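Local coordinates for protein putative glucarate dehydratase (Pseudomonas fluorescens, PDB 4IT1) that probably catalyses the magnesium-dependent dehydration of D-glucarate to 5-dehydro-4-deoxy-D-glucarate, as an enolase-superfamily enzyme of the mandelate racemase/muconate lactonizing family, at residues G68-D73 with Y133-V138; L219-E224 with G246-E251. All blocks are in the same frame, centred on the assembly; numbering follows the deposited sequence.

Interaction 1 (G68-D73 with Y133-V138); sequences GESYGD and YSAFEV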
loop_
_atom_site.group_PDB
_atom_site.type_symbol
_atom_site.label_atom_id
_atom_site.label_comp_id
_atom_site.label_asym_id
_atom_site.label_seq_id
_atom_site.Cartn_x
_atom_site.Cartn_y
_atom_site.Cartn_z
ATOM N N GLY A 68 -6.325 -14.340 15.879
ATOM C CA GLY A 68 -5.783 -13.004 16.156
ATOM C C GLY A 68 -5.193 -12.851 17.555
ATOM O O GLY A 68 -5.542 -13.592 18.476
ATOM N N GLU A 69 -4.283 -11.893 17.703
ATOM C CA GLU A 69 -3.691 -11.546 18.993
ATOM C C GLU A 69 -3.548 -10.023 19.056
ATOM O O GLU A 69 -3.117 -9.396 18.084
ATOM C CB GLU A 69 -2.330 -12.217 19.158
ATOM C CG GLU A 69 -1.758 -12.165 20.560
ATOM C CD GLU A 69 -0.321 -12.652 20.642
ATOM O OE1 GLU A 69 0.067 -13.564 19.877
ATOM O OE2 GLU A 69 0.428 -12.125 21.491
ATOM N N SER A 70 -3.918 -9.426 20.191
ATOM C CA SER A 70 -3.857 -7.968 20.338
ATOM C C SER A 70 -3.587 -7.494 21.767
ATOM O O SER A 70 -3.065 -8.245 22.591
ATOM C CB SER A 70 -5.127 -7.316 19.793
ATOM O OG SER A 70 -4.906 -5.938 19.569
ATOM N N TYR A 71 -3.925 -6.234 22.039
ATOM C CA TYR A 71 -3.666 -5.616 23.341
ATOM C C TYR A 71 -4.701 -6.044 24.383
ATOM O O TYR A 71 -5.890 -6.186 24.068
ATOM C CB TYR A 71 -3.594 -4.087 23.207
ATOM C CG TYR A 71 -2.479 -3.627 22.289
ATOM C CD1 TYR A 71 -1.137 -3.791 22.645
ATOM C CD2 TYR A 71 -2.767 -3.035 21.066
ATOM C CE1 TYR A 71 -0.114 -3.371 21.801
ATOM C CE2 TYR A 71 -1.756 -2.619 20.213
ATOM C CZ TYR A 71 -0.434 -2.782 20.587
ATOM O OH TYR A 71 0.560 -2.362 19.733
ATOM N N GLY A 72 -4.237 -6.255 25.613
ATOM C CA GLY A 72 -5.072 -6.841 26.666
ATOM C C GLY A 72 -5.495 -5.924 27.801
ATOM O O GLY A 72 -6.071 -6.385 28.794
ATOM N N ASP A 73 -5.208 -4.632 27.662
ATOM C CA ASP A 73 -5.640 -3.630 28.639
ATOM C C ASP A 73 -7.150 -3.451 28.551
ATOM O O ASP A 73 -7.750 -3.655 27.490
ATOM C CB ASP A 73 -4.944 -2.293 28.385
ATOM C CG ASP A 73 -5.208 -1.770 26.998
ATOM O OD1 ASP A 73 -6.258 -1.127 26.787
ATOM O OD2 ASP A 73 -4.371 -2.032 26.112
ATOM N N TYR A 133 -8.843 -2.417 14.265
ATOM C CA TYR A 133 -8.864 -2.934 12.899
ATOM C C TYR A 133 -7.808 -4.027 12.752
ATOM O O TYR A 133 -8.121 -5.141 12.339
ATOM C CB TYR A 133 -8.670 -1.820 11.863
ATOM C CG TYR A 133 -8.723 -2.309 10.427
ATOM C CD1 TYR A 133 -9.938 -2.653 9.827
ATOM C CD2 TYR A 133 -7.555 -2.439 9.670
ATOM C CE1 TYR A 133 -9.986 -3.108 8.518
ATOM C CE2 TYR A 133 -7.590 -2.892 8.361
ATOM C CZ TYR A 133 -8.806 -3.225 7.788
ATOM O OH TYR A 133 -8.844 -3.676 6.484
ATOM N N SER A 134 -6.575 -3.716 13.142
ATOM C CA SER A 134 -5.471 -4.671 13.068
ATOM C C SER A 134 -5.762 -5.993 13.782
ATOM O O SER A 134 -5.372 -7.058 13.298
ATOM C CB SER A 134 -4.198 -4.058 13.639
ATOM O OG SER A 134 -3.191 -5.041 13.829
ATOM N N ALA A 135 -6.431 -5.916 14.932
ATOM C CA ALA A 135 -6.734 -7.100 15.740
ATOM C C ALA A 135 -7.536 -8.138 14.943
ATOM O O ALA A 135 -7.197 -9.329 14.933
ATOM C CB ALA A 135 -7.476 -6.702 17.006
ATOM N N PHE A 136 -8.575 -7.662 14.259
ATOM C CA PHE A 136 -9.454 -8.518 13.482
ATOM C C PHE A 136 -8.975 -8.755 12.045
ATOM O O PHE A 136 -9.180 -9.845 11.501
ATOM C CB PHE A 136 -10.882 -7.973 13.510
ATOM C CG PHE A 136 -11.501 -7.990 14.881
ATOM C CD1 PHE A 136 -11.622 -9.185 15.591
ATOM C CD2 PHE A 136 -11.959 -6.818 15.470
ATOM C CE1 PHE A 136 -12.187 -9.207 16.859
ATOM C CE2 PHE A 136 -12.530 -6.834 16.736
ATOM C CZ PHE A 136 -12.643 -8.030 17.431
ATOM N N GLU A 137 -8.342 -7.743 11.444
ATOM C CA GLU A 137 -7.780 -7.854 10.090
ATOM C C GLU A 137 -6.943 -9.123 9.948
ATOM O O GLU A 137 -7.137 -9.891 9.007
ATOM C CB GLU A 137 -6.950 -6.607 9.731
ATOM C CG GLU A 137 -6.574 -6.483 8.254
ATOM C CD GLU A 137 -5.076 -6.633 7.977
ATOM O OE1 GLU A 137 -4.323 -7.153 8.831
ATOM O OE2 GLU A 137 -4.638 -6.227 6.881
ATOM N N VAL A 138 -6.036 -9.342 10.900
ATOM C CA VAL A 138 -5.190 -10.531 10.915
ATOM C C VAL A 138 -6.041 -11.804 10.885
ATOM O O VAL A 138 -5.800 -12.689 10.063
ATOM C CB VAL A 138 -4.208 -10.513 12.111
ATOM C CG1 VAL A 138 -3.464 -11.836 12.250
ATOM C CG2 VAL A 138 -3.217 -9.366 11.960
HETATM O O HOH W 1 -2.987 -7.109 15.527
HETATM O O HOH W 2 -4.344 -9.634 15.344
#
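Ser-134 OG takes a hydrogen bond from water 1 at 2.7 Å. The same water donates a weak bond to Glu-69 O at 3.4 Å, so it bridges helix and strand. The hydroxyl also bonds to the backbone O of His-316 and weakly to that of His-317. Water 2 makes a second bridge: it accepts from Glu-69 N at 3.3 Å. It lies 2.9 Å from Ala-135 O and probably donates to it, in competition with other acceptors. Both backbone polar atoms of Glu-69 thus meet the helix through water, while its neighbours Gly-68 and Ser-70 pair with strand 50-60 on the other edge.

Direct contact is small and buried. Ser-70 CB lies 3.7 Å from Ala-135 CB. The Ser-70 hydroxyl stands anti to its own nitrogen (chi1 -163°), which brings OG equally close to that methyl. Gly-68 has no side chain, and its CA passes 4.1 Å from Ala-135 O, where the two backbones run close.

Glu-69 turns its CB away from the helix. Its carboxylate forms a salt bridge with Arg-53 and accepts from the backbone N atoms of Leu-347 and Ser-350. The whole matches the N-terminal capping domain of the enolase superfamily, in which a three-stranded antiparallel sheet packs against a helical part. Here edge strand 65-70 meets helix 128-148.

Interaction 2 (L219-E224 with G246-E251); sequences LPPEHE and GNWSLE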
loop_
_atom_site.group_PDB
_atom_site.type_symbol
_atom_site.label_atom_id
_atom_site.label_comp_id
_atom_site.label_asym_id
_atom_site.label_seq_id
_atom_site.Cartn_x
_atom_site.Cartn_y
_atom_site.Cartn_z
ATOM N N LEU A 219 19.479 2.534 33.107
ATOM C CA LEU A 219 20.596 2.739 34.026
ATOM C C LEU A 219 21.420 3.954 33.584
ATOM O O LEU A 219 21.241 4.435 32.466
ATOM C CB LEU A 219 21.454 1.461 34.109
ATOM C CG LEU A 219 21.190 0.430 35.229
ATOM C CD1 LEU A 219 19.716 0.127 35.479
ATOM C CD2 LEU A 219 21.946 -0.863 34.962
ATOM N N PRO A 220 22.318 4.460 34.449
ATOM C CA PRO A 220 23.134 5.595 34.013
ATOM C C PRO A 220 23.723 5.368 32.615
ATOM O O PRO A 220 24.201 4.264 32.315
ATOM C CB PRO A 220 24.235 5.656 35.069
ATOM C CG PRO A 220 23.579 5.132 36.301
ATOM C CD PRO A 220 22.617 4.069 35.842
ATOM N N PRO A 221 23.648 6.396 31.748
ATOM C CA PRO A 221 24.039 6.192 30.354
ATOM C C PRO A 221 25.516 5.786 30.157
ATOM O O PRO A 221 25.796 4.973 29.282
ATOM C CB PRO A 221 23.681 7.530 29.667
ATOM C CG PRO A 221 23.428 8.506 30.769
ATOM C CD PRO A 221 22.996 7.703 31.962
ATOM N N GLU A 222 26.434 6.315 30.968
ATOM C CA GLU A 222 27.825 5.836 30.965
ATOM C C GLU A 222 27.923 4.345 31.282
ATOM O O GLU A 222 28.750 3.636 30.699
ATOM C CB GLU A 222 28.705 6.614 31.948
ATOM C CG GLU A 222 29.253 7.930 31.415
ATOM C CD GLU A 222 28.361 9.121 31.730
ATOM O OE1 GLU A 222 27.219 8.923 32.211
ATOM O OE2 GLU A 222 28.809 10.263 31.496
ATOM N N HIS A 223 27.087 3.875 32.205
ATOM C CA HIS A 223 27.096 2.466 32.577
ATOM C C HIS A 223 26.566 1.623 31.435
ATOM O O HIS A 223 27.099 0.548 31.152
ATOM C CB HIS A 223 26.304 2.203 33.867
ATOM C CG HIS A 223 26.216 0.752 34.235
ATOM N ND1 HIS A 223 27.225 0.087 34.903
ATOM C CD2 HIS A 223 25.246 -0.169 34.010
ATOM C CE1 HIS A 223 26.879 -1.176 35.076
ATOM N NE2 HIS A 223 25.682 -1.358 34.545
ATOM N N GLU A 224 25.527 2.112 30.769
ATOM C CA GLU A 224 24.926 1.366 29.669
ATOM C C GLU A 224 25.869 1.302 28.460
ATOM O O GLU A 224 25.910 0.288 27.769
ATOM C CB GLU A 224 23.554 1.938 29.291
ATOM C CG GLU A 224 22.485 1.747 30.363
ATOM C CD GLU A 224 21.107 2.260 29.954
ATOM O OE1 GLU A 224 21.013 3.320 29.293
ATOM O OE2 GLU A 224 20.106 1.600 30.298
ATOM N N GLY A 246 13.682 7.484 24.272
ATOM C CA GLY A 246 13.695 8.933 24.391
ATOM C C GLY A 246 14.113 9.452 25.747
ATOM O O GLY A 246 13.778 10.580 26.105
ATOM N N ASN A 247 14.855 8.649 26.507
ATOM C CA ASN A 247 15.202 9.057 27.867
ATOM C C ASN A 247 16.508 9.810 27.994
ATOM O O ASN A 247 16.972 10.064 29.111
ATOM C CB ASN A 247 15.148 7.876 28.838
ATOM C CG ASN A 247 14.605 8.268 30.199
ATOM O OD1 ASN A 247 13.974 9.324 30.360
ATOM N ND2 ASN A 247 14.840 7.421 31.187
ATOM N N TRP A 248 17.102 10.173 26.859
ATOM C CA TRP A 248 18.300 11.021 26.865
ATOM C C TRP A 248 18.031 12.396 26.278
ATOM O O TRP A 248 17.445 12.520 25.202
ATOM C CB TRP A 248 19.462 10.387 26.080
ATOM C CG TRP A 248 19.953 9.064 26.593
ATOM C CD1 TRP A 248 19.697 8.501 27.813
ATOM C CD2 TRP A 248 20.822 8.156 25.907
ATOM N NE1 TRP A 248 20.332 7.292 27.917
ATOM C CE2 TRP A 248 21.034 7.056 26.764
ATOM C CE3 TRP A 248 21.438 8.163 24.644
ATOM C CZ2 TRP A 248 21.832 5.962 26.399
ATOM C CZ3 TRP A 248 22.231 7.080 24.284
ATOM C CH2 TRP A 248 22.422 5.996 25.160
ATOM N N SER A 249 18.478 13.433 26.974
ATOM C CA SER A 249 18.480 14.760 26.391
ATOM C C SER A 249 19.360 14.742 25.133
ATOM O O SER A 249 20.153 13.819 24.917
ATOM C CB SER A 249 19.010 15.783 27.390
ATOM O OG SER A 249 20.349 15.483 27.751
ATOM N N LEU A 250 19.194 15.761 24.304
ATOM C CA LEU A 250 20.039 15.962 23.145
ATOM C C LEU A 250 21.539 15.933 23.514
ATOM O O LEU A 250 22.318 15.223 22.868
ATOM C CB LEU A 250 19.649 17.275 22.466
ATOM C CG LEU A 250 20.337 17.731 21.185
ATOM C CD1 LEU A 250 20.170 16.708 20.070
ATOM C CD2 LEU A 250 19.772 19.091 20.801
ATOM N N GLU A 251 21.920 16.678 24.557
ATOM C CA GLU A 251 23.328 16.791 24.984
ATOM C C GLU A 251 23.915 15.461 25.456
ATOM O O GLU A 251 25.077 15.154 25.175
ATOM C CB GLU A 251 23.503 17.856 26.078
ATOM C CG GLU A 251 23.206 19.298 25.656
ATOM C CD GLU A 251 24.102 19.825 24.539
ATOM O OE1 GLU A 251 23.590 20.574 23.677
ATOM O OE2 GLU A 251 25.312 19.503 24.516
HETATM O O HOH W 3 20.480 5.845 30.216
#
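Pro-221 meets the indole of Trp-248 through its CB, which lies 3.8 Å from Trp-248 NE1 and 4.0 Å from CE2. It approaches the ring obliquely. The Trp-248 side chain leaves the backbone with CG anti to the carbonyl carbon (chi1 -61°), and this turns the indole towards the start of helix 221-234.

Glu-224 comes to the ring from another side. Glu-224 OE1 sits at the ring edge, near the plane, 4.0 Å from Trp-248 CZ2. The carboxylate is tilted 58° from the indole. Beyond CG the chain is extended (chi2 -177°), which carries the carboxylate out from the flank of the helix to the backbone of the preceding loop.

Water 3 joins these groups. It lies in the indole plane and accepts from Trp-248 NE1 at 2.7 Å. It donates to Glu-224 OE1 at 2.7 Å and to Leu-219 O at 2.8 Å. The water therefore gives both its protons and satisfies the buried indole N-H.

The other carboxylate oxygen holds the loop. Leu-219 N donates to Glu-224 OE2 at 3.0 Å, nearly straight, from well above the carboxylate plane. Thr-218 N also donates to OE2, and Gly-217 N reaches OE1 weakly. These N-H groups would probably favour a charged carboxylate and fix its rotation.

Met-256 of helix 250-260 touches both Pro-221 and Trp-248. Asn-247 ND2 adds a bond to Gly-217 O. The first turn of helix 221-234, which follows barrel strand 212-215, thus packs on the loop between the neighbouring parallel strand 240-243 and helix 250-260.

How the interactions relate
The two contacts follow one another along the chain and neither nest nor cross. Interaction 1 comes first. It joins the last strand of the N-terminal sheet to helix 128-148 and closes a loop of 59 residues that holds helices 74-87 and 95-107 but no strand. Interaction 2 lies in the C-terminal barrel. Its loop is only 21 residues long and contains most of helix 221-234 and strand 240-243, which ends at the magnesium ligand Asp-243. The contacts lie on opposite sides of the chain's centre. The nearest atoms of interaction 1 and interaction 2 are about 17 Å apart. One is internal to the capping domain, the other to the barrel.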